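Local coordinates for YerB protein (Bacillus subtilis, PDB 2PSB) that is a putative cell-membrane lipoprotein of unknown biochemical function that interacts with PcrA, at residues A[50-56]-A[68-74]; A[28-32]-A[159-165]; A[43-48]-A[78-82]. All blocks are in the same frame, centred on the assembly; numbering follows the deposited sequence.

Interaction 1: residues A[50-56]-A[68-74]; sequences SKADIVI and LAIFQSQ
Ile-56 and Ile-70 meet obliquely through their ends, CD1 of Ile-56 lying 3.9 Å from CD1 of Ile-70, while Leu-68 brings its CD2 branch up to the same Ile-56 methyl. Together with Ile-54 they form the aliphatic side of an antiparallel beta hairpin. In both isoleucines CG1 is anti to the carbonyl carbon (chi1 -56° and -55°), which sends the longer branches toward each other. Small residues hold the other side: Ala-69 CB lies 4.0 Å from Ala-52 CB. It also touches Val-55 CG2. The Ala-52 methyl sits over one face of the Phe-71 ring, 4.1 Å from its centroid, as a CH-pi contact, and Gln-74 O lies in the ring plane at its edge. Backbone bonds pair Ile-56 with Leu-68 and Ile-54 with Ile-70. At the end of the ladder Asp-53 N and Ile-54 N both donate to Ile-70 O, at 2.9 and 3.3 Å, a classic beta bulge. Beyond it the Asp-53 carboxylate grips Ser-73 twice: OD2 takes Ser-73 N on its syn lone pair (2.8 Å, 171° at the hydrogen), and OD1 takes Ser-73 OG from the syn side at 2.7 Å. These two bonds fix the rotation of the carboxylate and the start of the turn after the strand. One water links OD2 to Gln-72 OE1, and Gln-72 NE2 bonds Val-27 O; another water bridges Lys-51 O with the backbone N of Gln-72 and of Gln-74. Lys-292 forms a salt bridge with Asp-53 OD1, which probably offsets its charge. Strand 33-37 borders the hairpin on the 68-71 side and strand 293-298 on the 54-56 side, while Leu-92 of helix 87-94 covers Ile-56 and Leu-68.

Interaction 2: residues A[28-32]-A[159-165]; sequences TERRP and YKLKQET
Arg-31 reaches across to Lys-160, its NH1 giving a nearly straight bond to Lys-160 O (3.0 Å, 170° at the hydrogen). The oxygen lies at the edge of the guanidinium in its plane, and the nitrogen in turn meets a lone pair in the carbonyl plane. With CG anti to the backbone N (chi1 -175°) and the chain extended to NE, the arginine reaches from Gln-163 to Lys-160. On the way it crosses Gln-163, CG of Arg-31 resting 3.5 Å from CG of Gln-163; one end of the glutamine amide, whose N and O are not sure, lies over a guanidinium face, the planes 12° apart. The main chain is tied as well: Arg-31 N donates to Leu-161 O at 3.0 Å, from above the carbonyl plane, and a water joins that same oxygen to Arg-31 O. Further along, Thr-165 CG2 presses on Pro-32 at 3.4 Å from both CG and CD of the ring, tighter than usual for carbons. Lys-162 CD touches Glu-29 CB at 4.1 Å.

In the second shell, Asp-119 OD2 receives salt bridges from both Arg-31 NH2 and Lys-160 NZ, and Asp-97 O accepts from Arg-31 NE. Replaced by a leucine, Arg-31 would probably leave Lys-160 O without its donor and Asp-119 with one cation fewer. Arg-31 and Lys-160 gather round one carboxylate, which probably offsets their like charges. The loop after helix 147-157 is joined to the approach of strand 33-37 largely by directional polar bonds at the surface.

Interaction 3: residues A[43-48]-A[78-82]; sequences ARPQSG and TVGPV
The Pro-81 ring, set by a cis peptide after Gly-80, turns its CG and CD atoms to segment 43-48. Ala-43 CB packs 3.9 Å from Pro-81 CG, and Ala-43 O approaches Pro-81 CD at 3.4 Å. Gln-46 crosses the proline at about a right angle, its CG 3.9 Å from Pro-81 CD; its flat amide, by contrast, leads away from the contact and donates through NE2 to Asn-38 O. Tyr-144 of strand 143-146 also packs against Pro-81.

Next to the ring the backbones form a single antiparallel hydrogen-bonded pair. Ser-47 N donates to Gly-80 O at 2.8 Å, nearly straight at 169°, and Gly-80 N returns a longer bond of 3.2 Å to Ser-47 O. Val-79 CA adds a CH contact to this oxygen, also at 3.2 Å. The Ser-47 side chain leans on Thr-78, CB to OG1 3.3 Å, and with OG anti to the carbonyl carbon (chi1 -66°) its hydroxyl bonds to Glu-221, which Thr-78 OG1 reaches weakly. Gly-48 passes close to Thr-78 and Val-79: a beta carbon there would come within 3.1 Å of Thr-78 O and also press on Val-79 CG2. Gly-80 has backbone angles that would jam a side chain against the preceding carbonyl.

The lack of a side chain at Gly-48 thus lets the loop 43-48 come close to the short strand 78-79 in the interior. Ser-47 and Gly-80 satisfy each other's buried backbone groups, while Gly-48 N turns to Asp-219. Thr-78 is a known phosphorylation site, unmodified here; a phosphate on its hydroxyl would add negative charge beside Glu-221 and would be likely to disturb this corner.

Interactions 1 and 3 are buried and touch one another through Phe-71, whose ring meets both Gly-48 and Val-79; interaction 2 lies at the surface. Interaction 1 joins two neighbouring strands of a hairpin by a regular ladder and aliphatic packing, whereas interaction 3 has one bridge between a loop and a short strand, with glycines and a cis proline alongside. Interaction 2 closes a much longer stretch of chain and relies on a guanidinium and its charged surroundings. Arg-30 carries it to interaction 1, bonding Gln-72 O through NH2, while Pro-32 packs by Phe-71 O. Interactions 2 and 3 do not touch, their nearest atoms being about 11 Å apart.

Interaction 1: residues A[50-56]-A[68-74]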
ATOM      1  N   SER A  50       4.145   1.715  -9.837  1.00 28.28           N
ATOM      2  CA  SER A  50       4.063   0.613 -10.800  1.00 28.29           C
ATOM      3  C   SER A  50       5.086  -0.478 -10.487  1.00 29.45           C
ATOM      4  O   SER A  50       5.016  -1.585 -11.031  1.00 29.27           O
ATOM      5  CB  SER A  50       4.280   1.113 -12.228  1.00 26.65           C
ATOM      6  OG  SER A  50       5.546   1.722 -12.386  1.00 25.88           O
ATOM      7  N   LYS A  51       6.036  -0.161  -9.610  1.00 29.49           N
ATOM      8  CA  LYS A  51       7.063  -1.117  -9.221  1.00 29.11           C
ATOM      9  C   LYS A  51       6.722  -1.806  -7.900  1.00 29.28           C
ATOM     10  O   LYS A  51       7.407  -2.750  -7.505  1.00 32.16           O
ATOM     11  CB  LYS A  51       8.423  -0.425  -9.077  1.00 30.64           C
ATOM     12  CG  LYS A  51       8.926   0.277 -10.320  1.00 30.30           C
ATOM     13  CD  LYS A  51       9.109  -0.674 -11.469  1.00 36.17           C
ATOM     14  CE  LYS A  51       9.445   0.086 -12.752  1.00 41.00           C
ATOM     15  NZ  LYS A  51       8.368   1.036 -13.183  1.00 40.38           N
ATOM     16  N   ALA A  52       5.679  -1.343  -7.216  1.00 26.88           N
ATOM     17  CA  ALA A  52       5.289  -1.922  -5.924  1.00 23.25           C
ATOM     18  C   ALA A  52       4.546  -3.243  -6.070  1.00 22.32           C
ATOM     19  O   ALA A  52       3.670  -3.385  -6.929  1.00 23.10           O
ATOM     20  CB  ALA A  52       4.421  -0.921  -5.128  1.00 16.00           C
ATOM     21  N   ASP A  53       4.887  -4.216  -5.232  1.00 21.58           N
ATOM     22  CA  ASP A  53       4.218  -5.506  -5.289  1.00 21.74           C
ATOM     23  C   ASP A  53       2.840  -5.422  -4.629  1.00 23.73           C
ATOM     24  O   ASP A  53       1.866  -6.000  -5.116  1.00 22.20           O
ATOM     25  CB  ASP A  53       5.067  -6.581  -4.609  1.00 23.48           C
ATOM     26  CG  ASP A  53       6.453  -6.718  -5.229  1.00 25.32           C
ATOM     27  OD1 ASP A  53       6.609  -6.429  -6.423  1.00 25.09           O
ATOM     28  OD2 ASP A  53       7.386  -7.150  -4.532  1.00 26.39           O
ATOM     29  N   ILE A  54       2.771  -4.675  -3.530  1.00 23.72           N
ATOM     30  CA  ILE A  54       1.540  -4.490  -2.769  1.00 22.63           C
ATOM     31  C   ILE A  54       1.383  -3.034  -2.403  1.00 23.08           C
ATOM     32  O   ILE A  54       2.334  -2.385  -1.966  1.00 24.81           O
ATOM     33  CB  ILE A  54       1.558  -5.268  -1.433  1.00 23.05           C
ATOM     34  CG1 ILE A  54       1.845  -6.744  -1.678  1.00 22.82           C
ATOM     35  CG2 ILE A  54       0.220  -5.087  -0.705  1.00 17.97           C
ATOM     36  CD1 ILE A  54       2.316  -7.460  -0.431  1.00 26.32           C
ATOM     37  N   VAL A  55       0.177  -2.519  -2.583  1.00 22.68           N
ATOM     38  CA  VAL A  55      -0.120  -1.148  -2.232  1.00 22.41           C
ATOM     39  C   VAL A  55      -1.374  -1.180  -1.369  1.00 23.10           C
ATOM     40  O   VAL A  55      -2.368  -1.815  -1.733  1.00 22.51           O
ATOM     41  CB  VAL A  55      -0.370  -0.278  -3.476  1.00 24.48           C
ATOM     42  CG1 VAL A  55      -0.873   1.109  -3.029  1.00 26.15           C
ATOM     43  CG2 VAL A  55       0.934  -0.137  -4.294  1.00 24.35           C
ATOM     44  N   ILE A  56      -1.322  -0.511  -0.220  1.00 22.93           N
ATOM     45  CA  ILE A  56      -2.466  -0.478   0.680  1.00 22.86           C
ATOM     46  C   ILE A  56      -2.976   0.943   0.873  1.00 24.17           C
ATOM     47  O   ILE A  56      -2.228   1.847   1.225  1.00 24.15           O
ATOM     48  CB  ILE A  56      -2.123  -1.106   2.052  1.00 22.36           C
ATOM     49  CG1 ILE A  56      -1.596  -2.531   1.836  1.00 22.05           C
ATOM     50  CG2 ILE A  56      -3.379  -1.172   2.943  1.00 19.48           C
ATOM     51  CD1 ILE A  56      -0.161  -2.739   2.224  1.00 19.78           C
ATOM     52  N   LEU A  68       0.494   2.774   1.348  1.00 24.72           N
ATOM     53  CA  LEU A  68       1.679   2.131   1.899  1.00 21.24           C
ATOM     54  C   LEU A  68       2.034   1.278   0.686  1.00 21.29           C
ATOM     55  O   LEU A  68       1.298   0.359   0.340  1.00 20.59           O
ATOM     56  CB  LEU A  68       1.388   1.222   3.094  1.00 19.23           C
ATOM     57  CG  LEU A  68       2.679   0.564   3.622  1.00 16.38           C
ATOM     58  CD1 LEU A  68       3.618   1.640   4.225  1.00 15.59           C
ATOM     59  CD2 LEU A  68       2.350  -0.487   4.655  1.00 13.36           C
ATOM     60  N   ALA A  69       3.117   1.637   0.006  1.00 18.85           N
ATOM     61  CA  ALA A  69       3.569   0.901  -1.168  1.00 21.42           C
ATOM     62  C   ALA A  69       4.740   0.024  -0.759  1.00 21.64           C
ATOM     63  O   ALA A  69       5.805   0.515  -0.367  1.00 22.26           O
ATOM     64  CB  ALA A  69       3.983   1.863  -2.277  1.00 18.54           C
ATOM     65  N   ILE A  70       4.528  -1.286  -0.852  1.00 20.33           N
ATOM     66  CA  ILE A  70       5.538  -2.251  -0.464  1.00 19.27           C
ATOM     67  C   ILE A  70       6.264  -2.800  -1.681  1.00 20.18           C
ATOM     68  O   ILE A  70       5.663  -3.453  -2.542  1.00 20.01           O
ATOM     69  CB  ILE A  70       4.883  -3.399   0.342  1.00 20.27           C
ATOM     70  CG1 ILE A  70       4.116  -2.799   1.528  1.00 19.78           C
ATOM     71  CG2 ILE A  70       5.933  -4.419   0.790  1.00 16.49           C
ATOM     72  CD1 ILE A  70       3.550  -3.833   2.470  1.00 19.10           C
ATOM     73  N   PHE A  71       7.564  -2.505  -1.738  1.00 21.97           N
ATOM     74  CA  PHE A  71       8.447  -2.936  -2.820  1.00 19.71           C
ATOM     75  C   PHE A  71       9.342  -4.071  -2.342  1.00 20.44           C
ATOM     76  O   PHE A  71       9.803  -4.073  -1.198  1.00 25.79           O
ATOM     77  CB  PHE A  71       9.352  -1.793  -3.285  1.00 19.42           C
ATOM     78  CG  PHE A  71       8.627  -0.527  -3.624  1.00 20.13           C
ATOM     79  CD1 PHE A  71       8.219   0.346  -2.620  1.00 22.47           C
ATOM     80  CD2 PHE A  71       8.361  -0.202  -4.948  1.00 22.56           C
ATOM     81  CE1 PHE A  71       7.567   1.523  -2.933  1.00 18.33           C
ATOM     82  CE2 PHE A  71       7.713   0.972  -5.274  1.00 19.01           C
ATOM     83  CZ  PHE A  71       7.311   1.837  -4.271  1.00 21.97           C
ATOM     84  N   GLN A  72       9.588  -5.030  -3.228  1.00 22.49           N
ATOM     85  CA  GLN A  72      10.445  -6.168  -2.921  1.00 23.42           C
ATOM     86  C   GLN A  72      10.991  -6.756  -4.216  1.00 25.91           C
ATOM     87  O   GLN A  72      12.204  -6.823  -4.395  1.00 27.76           O
ATOM     88  CB  GLN A  72       9.667  -7.232  -2.149  1.00 25.14           C
ATOM     89  CG  GLN A  72      10.518  -8.328  -1.520  1.00 26.37           C
ATOM     90  CD  GLN A  72      11.190  -9.238  -2.538  1.00 32.51           C
ATOM     91  OE1 GLN A  72      10.560  -9.705  -3.489  1.00 33.39           O
ATOM     92  NE2 GLN A  72      12.470  -9.513  -2.329  1.00 31.50           N
ATOM     93  N   SER A  73      10.102  -7.164  -5.124  1.00 26.76           N
ATOM     94  CA  SER A  73      10.531  -7.759  -6.396  1.00 28.35           C
ATOM     95  C   SER A  73      11.012  -6.712  -7.383  1.00 30.13           C
ATOM     96  O   SER A  73      11.672  -7.037  -8.370  1.00 30.76           O
ATOM     97  CB  SER A  73       9.391  -8.528  -7.058  1.00 25.57           C
ATOM     98  OG  SER A  73       8.581  -7.631  -7.797  1.00 21.07           O
ATOM     99  N   GLN A  74      10.642  -5.463  -7.134  1.00 33.03           N
ATOM    100  CA  GLN A  74      11.025  -4.356  -8.000  1.00 37.58           C
ATOM    101  C   GLN A  74      11.258  -3.120  -7.162  1.00 40.25           C
ATOM    102  O   GLN A  74      10.365  -2.673  -6.442  1.00 42.24           O
ATOM    103  CB  GLN A  74       9.930  -4.031  -9.018  1.00 38.91           C
ATOM    104  CG  GLN A  74       9.730  -5.047 -10.116  1.00 40.83           C
ATOM    105  CD  GLN A  74       8.783  -4.532 -11.182  1.00 43.76           C
ATOM    106  OE1 GLN A  74       7.653  -4.139 -10.888  1.00 44.49           O
ATOM    107  NE2 GLN A  74       9.243  -4.522 -12.428  1.00 44.70           N
TER
HETATM  108  O   HOH W   1       8.440  -4.372  -5.691  1.00 28.68           O
HETATM  109  O   HOH W   2       8.097  -9.866  -4.243  1.00 26.29           O

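Interaction 2: residues A[28-32]-A[159-165]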
ATOM      1  N   THR A  28      15.631 -12.553  -4.140  1.00 53.08           N
ATOM      2  CA  THR A  28      15.190 -13.463  -3.090  1.00 51.49           C
ATOM      3  C   THR A  28      15.636 -13.025  -1.701  1.00 49.70           C
ATOM      4  O   THR A  28      15.051 -13.430  -0.694  1.00 51.21           O
ATOM      5  CB  THR A  28      15.718 -14.894  -3.371  1.00 51.66           C
ATOM      6  OG1 THR A  28      14.915 -15.496  -4.395  1.00 52.48           O
ATOM      7  CG2 THR A  28      15.691 -15.750  -2.117  1.00 51.97           C
ATOM      8  N   GLU A  29      16.671 -12.199  -1.640  1.00 46.78           N
ATOM      9  CA  GLU A  29      17.156 -11.737  -0.353  1.00 43.94           C
ATOM     10  C   GLU A  29      16.965 -10.249  -0.133  1.00 40.25           C
ATOM     11  O   GLU A  29      17.324  -9.727   0.914  1.00 38.64           O
ATOM     12  CB  GLU A  29      18.624 -12.108  -0.195  1.00 46.33           C
ATOM     13  CG  GLU A  29      18.838 -13.589   0.014  1.00 50.84           C
ATOM     14  CD  GLU A  29      20.279 -13.995  -0.204  1.00 53.40           C
ATOM     15  OE1 GLU A  29      20.695 -14.112  -1.378  1.00 53.41           O
ATOM     16  OE2 GLU A  29      20.998 -14.181   0.800  1.00 55.22           O
ATOM     17  N   ARG A  30      16.392  -9.564  -1.117  1.00 37.57           N
ATOM     18  CA  ARG A  30      16.167  -8.133  -0.988  1.00 36.75           C
ATOM     19  C   ARG A  30      15.052  -7.848   0.017  1.00 35.79           C
ATOM     20  O   ARG A  30      13.898  -8.232  -0.186  1.00 36.60           O
ATOM     21  CB  ARG A  30      15.821  -7.519  -2.338  1.00 36.66           C
ATOM     22  CG  ARG A  30      15.845  -6.008  -2.322  1.00 37.48           C
ATOM     23  CD  ARG A  30      15.999  -5.463  -3.732  1.00 38.18           C
ATOM     24  NE  ARG A  30      14.941  -5.959  -4.598  1.00 38.26           N
ATOM     25  CZ  ARG A  30      14.952  -5.851  -5.918  1.00 39.56           C
ATOM     26  NH1 ARG A  30      15.975  -5.260  -6.530  1.00 40.49           N
ATOM     27  NH2 ARG A  30      13.946  -6.344  -6.628  1.00 37.89           N
ATOM     28  N   ARG A  31      15.415  -7.190   1.110  1.00 33.53           N
ATOM     29  CA  ARG A  31      14.461  -6.850   2.155  1.00 32.12           C
ATOM     30  C   ARG A  31      13.378  -5.905   1.639  1.00 31.12           C
ATOM     31  O   ARG A  31      13.661  -4.970   0.894  1.00 29.88           O
ATOM     32  CB  ARG A  31      15.190  -6.190   3.322  1.00 30.50           C
ATOM     33  CG  ARG A  31      14.307  -5.915   4.503  1.00 30.25           C
ATOM     34  CD  ARG A  31      15.101  -5.382   5.658  1.00 31.07           C
ATOM     35  NE  ARG A  31      14.255  -5.148   6.824  1.00 32.50           N
ATOM     36  CZ  ARG A  31      14.673  -4.576   7.942  1.00 34.36           C
ATOM     37  NH1 ARG A  31      15.930  -4.176   8.040  1.00 31.10           N
ATOM     38  NH2 ARG A  31      13.838  -4.405   8.958  1.00 33.68           N
ATOM     39  N   PRO A  32      12.116  -6.147   2.032  1.00 31.44           N
ATOM     40  CA  PRO A  32      11.012  -5.290   1.596  1.00 30.35           C
ATOM     41  C   PRO A  32      11.187  -3.855   2.088  1.00 28.94           C
ATOM     42  O   PRO A  32      11.706  -3.620   3.186  1.00 28.44           O
ATOM     43  CB  PRO A  32       9.787  -5.957   2.231  1.00 30.09           C
ATOM     44  CG  PRO A  32      10.176  -7.401   2.281  1.00 31.76           C
ATOM     45  CD  PRO A  32      11.606  -7.315   2.772  1.00 30.44           C
ATOM     46  N   TYR A 159      20.944  -0.689   9.074  1.00 45.51           N
ATOM     47  CA  TYR A 159      19.761  -1.487   8.787  1.00 43.53           C
ATOM     48  C   TYR A 159      20.149  -2.559   7.790  1.00 42.42           C
ATOM     49  O   TYR A 159      20.852  -2.282   6.814  1.00 41.32           O
ATOM     50  CB  TYR A 159      18.642  -0.630   8.172  1.00 42.66           C
ATOM     51  CG  TYR A 159      18.016   0.389   9.102  1.00 42.48           C
ATOM     52  CD1 TYR A 159      17.962   0.168  10.476  1.00 42.31           C
ATOM     53  CD2 TYR A 159      17.418   1.548   8.599  1.00 41.82           C
ATOM     54  CE1 TYR A 159      17.328   1.063  11.325  1.00 41.87           C
ATOM     55  CE2 TYR A 159      16.775   2.456   9.447  1.00 42.60           C
ATOM     56  CZ  TYR A 159      16.734   2.203  10.812  1.00 43.02           C
ATOM     57  OH  TYR A 159      16.087   3.072  11.674  1.00 42.63           O
ATOM     58  N   LYS A 160      19.704  -3.784   8.040  1.00 41.14           N
ATOM     59  CA  LYS A 160      19.987  -4.882   7.130  1.00 41.29           C
ATOM     60  C   LYS A 160      19.172  -4.665   5.855  1.00 40.67           C
ATOM     61  O   LYS A 160      17.989  -4.327   5.913  1.00 40.74           O
ATOM     62  CB  LYS A 160      19.619  -6.219   7.780  1.00 41.66           C
ATOM     63  CG  LYS A 160      18.472  -6.128   8.761  1.00 44.11           C
ATOM     64  CD  LYS A 160      18.979  -6.143  10.192  1.00 45.36           C
ATOM     65  CE  LYS A 160      18.001  -5.443  11.128  1.00 44.03           C
ATOM     66  NZ  LYS A 160      17.946  -3.985  10.831  1.00 42.12           N
ATOM     67  N   LEU A 161      19.815  -4.847   4.709  1.00 40.08           N
ATOM     68  CA  LEU A 161      19.162  -4.658   3.420  1.00 40.24           C
ATOM     69  C   LEU A 161      18.775  -5.982   2.792  1.00 39.91           C
ATOM     70  O   LEU A 161      18.030  -6.024   1.822  1.00 39.19           O
ATOM     71  CB  LEU A 161      20.089  -3.896   2.467  1.00 40.85           C
ATOM     72  CG  LEU A 161      20.309  -2.406   2.746  1.00 41.72           C
ATOM     73  CD1 LEU A 161      21.481  -1.885   1.931  1.00 41.44           C
ATOM     74  CD2 LEU A 161      19.033  -1.646   2.401  1.00 42.34           C
ATOM     75  N   LYS A 162      19.295  -7.066   3.344  1.00 40.85           N
ATOM     76  CA  LYS A 162      18.992  -8.383   2.818  1.00 42.52           C
ATOM     77  C   LYS A 162      18.402  -9.276   3.871  1.00 40.74           C
ATOM     78  O   LYS A 162      18.893  -9.345   4.983  1.00 42.14           O
ATOM     79  CB  LYS A 162      20.244  -9.053   2.239  1.00 44.46           C
ATOM     80  CG  LYS A 162      20.649  -8.520   0.880  1.00 46.76           C
ATOM     81  CD  LYS A 162      21.686  -9.412   0.222  1.00 48.22           C
ATOM     82  CE  LYS A 162      22.127  -8.836  -1.115  1.00 51.11           C
ATOM     83  NZ  LYS A 162      20.990  -8.663  -2.071  1.00 50.86           N
ATOM     84  N   GLN A 163      17.319  -9.942   3.505  1.00 42.66           N
ATOM     85  CA  GLN A 163      16.645 -10.887   4.378  1.00 43.23           C
ATOM     86  C   GLN A 163      15.604 -11.582   3.527  1.00 43.15           C
ATOM     87  O   GLN A 163      15.175 -11.055   2.502  1.00 43.17           O
ATOM     88  CB  GLN A 163      15.970 -10.189   5.566  1.00 42.77           C
ATOM     89  CG  GLN A 163      14.801  -9.300   5.218  1.00 45.03           C
ATOM     90  CD  GLN A 163      13.960  -8.949   6.438  1.00 47.81           C
ATOM     91  OE1 GLN A 163      14.492  -8.564   7.490  1.00 46.60           O
ATOM     92  NE2 GLN A 163      12.634  -9.067   6.300  1.00 46.73           N
ATOM     93  N   GLU A 164      15.224 -12.782   3.933  1.00 43.74           N
ATOM     94  CA  GLU A 164      14.221 -13.524   3.197  1.00 45.99           C
ATOM     95  C   GLU A 164      12.895 -13.300   3.906  1.00 44.53           C
ATOM     96  O   GLU A 164      12.838 -13.290   5.136  1.00 45.37           O
ATOM     97  CB  GLU A 164      14.579 -15.011   3.174  1.00 48.74           C
ATOM     98  CG  GLU A 164      15.921 -15.295   2.513  1.00 54.72           C
ATOM     99  CD  GLU A 164      16.430 -16.704   2.777  1.00 57.94           C
ATOM    100  OE1 GLU A 164      15.758 -17.675   2.367  1.00 59.78           O
ATOM    101  OE2 GLU A 164      17.507 -16.835   3.400  1.00 58.62           O
ATOM    102  N   THR A 165      11.834 -13.106   3.133  1.00 42.26           N
ATOM    103  CA  THR A 165      10.525 -12.890   3.722  1.00 40.75           C
ATOM    104  C   THR A 165       9.596 -14.032   3.312  1.00 39.21           C
ATOM    105  O   THR A 165       9.669 -14.533   2.183  1.00 36.65           O
ATOM    106  CB  THR A 165       9.942 -11.500   3.305  1.00 39.95           C
ATOM    107  OG1 THR A 165       8.848 -11.672   2.404  1.00 41.98           O
ATOM    108  CG2 THR A 165      11.014 -10.654   2.626  1.00 39.88           C
TER
HETATM  109  O   HOH W   3      16.437  -3.883   0.314  1.00 32.23           O

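Interaction 3: residues A[43-48]-A[78-82]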
ATOM      1  N   ALA A  43      -0.960  15.363  -4.845  1.00 33.38           N
ATOM      2  CA  ALA A  43       0.212  14.493  -4.904  1.00 33.93           C
ATOM      3  C   ALA A  43       0.188  13.538  -6.099  1.00 32.88           C
ATOM      4  O   ALA A  43       1.145  12.798  -6.333  1.00 33.24           O
ATOM      5  CB  ALA A  43       0.322  13.690  -3.609  1.00 33.96           C
ATOM      6  N   ARG A  44      -0.902  13.568  -6.858  1.00 31.57           N
ATOM      7  CA  ARG A  44      -1.081  12.682  -8.011  1.00 28.36           C
ATOM      8  C   ARG A  44      -0.635  13.343  -9.298  1.00 28.88           C
ATOM      9  O   ARG A  44      -0.853  14.530  -9.494  1.00 27.60           O
ATOM     10  CB  ARG A  44      -2.553  12.296  -8.113  1.00 29.24           C
ATOM     11  CG  ARG A  44      -3.157  11.873  -6.782  1.00 24.16           C
ATOM     12  CD  ARG A  44      -4.673  11.782  -6.866  1.00 24.80           C
ATOM     13  NE  ARG A  44      -5.253  11.517  -5.558  1.00 27.66           N
ATOM     14  CZ  ARG A  44      -6.540  11.641  -5.262  1.00 26.84           C
ATOM     15  NH1 ARG A  44      -7.408  12.034  -6.187  1.00 28.82           N
ATOM     16  NH2 ARG A  44      -6.958  11.370  -4.035  1.00 22.63           N
ATOM     17  N   PRO A  45       0.022  12.583 -10.190  1.00 29.04           N
ATOM     18  CA  PRO A  45       0.349  11.163 -10.025  1.00 28.48           C
ATOM     19  C   PRO A  45       1.618  11.002  -9.181  1.00 27.50           C
ATOM     20  O   PRO A  45       2.495  11.851  -9.221  1.00 26.72           O
ATOM     21  CB  PRO A  45       0.551  10.700 -11.464  1.00 23.92           C
ATOM     22  CG  PRO A  45       1.235  11.880 -12.070  1.00 27.63           C
ATOM     23  CD  PRO A  45       0.443  13.056 -11.524  1.00 27.77           C
ATOM     24  N   GLN A  46       1.701   9.912  -8.426  1.00 26.15           N
ATOM     25  CA  GLN A  46       2.852   9.648  -7.587  1.00 23.23           C
ATOM     26  C   GLN A  46       3.953   8.979  -8.400  1.00 25.59           C
ATOM     27  O   GLN A  46       3.759   8.661  -9.581  1.00 25.70           O
ATOM     28  CB  GLN A  46       2.443   8.755  -6.416  1.00 22.28           C
ATOM     29  CG  GLN A  46       1.366   9.373  -5.506  1.00 22.64           C
ATOM     30  CD  GLN A  46      -0.058   9.002  -5.915  1.00 24.22           C
ATOM     31  OE1 GLN A  46      -0.345   8.766  -7.096  1.00 23.94           O
ATOM     32  NE2 GLN A  46      -0.959   8.965  -4.940  1.00 22.07           N
ATOM     33  N   SER A  47       5.107   8.765  -7.771  1.00 25.16           N
ATOM     34  CA  SER A  47       6.239   8.115  -8.426  1.00 26.26           C
ATOM     35  C   SER A  47       6.541   6.737  -7.829  1.00 27.63           C
ATOM     36  O   SER A  47       6.558   6.574  -6.600  1.00 27.61           O
ATOM     37  CB  SER A  47       7.491   8.986  -8.306  1.00 26.97           C
ATOM     38  OG  SER A  47       7.344  10.202  -9.025  1.00 28.21           O
ATOM     39  N   GLY A  48       6.757   5.754  -8.706  1.00 27.27           N
ATOM     40  CA  GLY A  48       7.101   4.404  -8.279  1.00 27.09           C
ATOM     41  C   GLY A  48       6.023   3.384  -7.942  1.00 29.05           C
ATOM     42  O   GLY A  48       6.354   2.244  -7.624  1.00 32.74           O
ATOM     43  N   THR A  78      12.766   6.923  -8.125  1.00 42.08           N
ATOM     44  CA  THR A  78      12.270   7.899  -7.168  1.00 38.17           C
ATOM     45  C   THR A  78      10.913   7.373  -6.728  1.00 35.10           C
ATOM     46  O   THR A  78      10.241   6.668  -7.473  1.00 36.94           O
ATOM     47  CB  THR A  78      12.094   9.306  -7.799  1.00 39.07           C
ATOM     48  OG1 THR A  78      10.708   9.535  -8.093  1.00 42.19           O
ATOM     49  CG2 THR A  78      12.920   9.432  -9.068  1.00 34.43           C
ATOM     50  N   VAL A  79      10.517   7.706  -5.512  1.00 33.53           N
ATOM     51  CA  VAL A  79       9.237   7.265  -4.989  1.00 30.11           C
ATOM     52  C   VAL A  79       8.664   8.388  -4.124  1.00 28.86           C
ATOM     53  O   VAL A  79       9.385   9.039  -3.377  1.00 28.50           O
ATOM     54  CB  VAL A  79       9.406   5.936  -4.173  1.00 29.79           C
ATOM     55  CG1 VAL A  79      10.361   6.141  -3.001  1.00 27.28           C
ATOM     56  CG2 VAL A  79       8.061   5.432  -3.704  1.00 24.68           C
ATOM     57  N   GLY A  80       7.366   8.638  -4.260  1.00 29.86           N
ATOM     58  CA  GLY A  80       6.729   9.679  -3.478  1.00 28.99           C
ATOM     59  C   GLY A  80       5.505  10.228  -4.179  1.00 27.51           C
ATOM     60  O   GLY A  80       5.033   9.620  -5.141  1.00 28.26           O
ATOM     61  N   PRO A  81       4.967  11.371  -3.722  1.00 28.26           N
ATOM     62  CA  PRO A  81       5.499  12.108  -2.565  1.00 28.04           C
ATOM     63  C   PRO A  81       5.350  11.308  -1.275  1.00 29.39           C
ATOM     64  O   PRO A  81       4.402  10.535  -1.119  1.00 30.05           O
ATOM     65  CB  PRO A  81       4.663  13.392  -2.544  1.00 28.92           C
ATOM     66  CG  PRO A  81       4.184  13.534  -3.969  1.00 25.33           C
ATOM     67  CD  PRO A  81       3.875  12.117  -4.368  1.00 28.26           C
ATOM     68  N   VAL A  82       6.287  11.498  -0.353  1.00 29.51           N
ATOM     69  CA  VAL A  82       6.245  10.789   0.917  1.00 28.98           C
ATOM     70  C   VAL A  82       5.387  11.562   1.893  1.00 28.36           C
ATOM     71  O   VAL A  82       5.338  12.789   1.850  1.00 27.41           O
ATOM     72  CB  VAL A  82       7.657  10.612   1.495  1.00 29.37           C
ATOM     73  CG1 VAL A  82       7.630   9.631   2.667  1.00 25.46           C
ATOM     74  CG2 VAL A  82       8.585  10.129   0.405  1.00 23.57           C
TER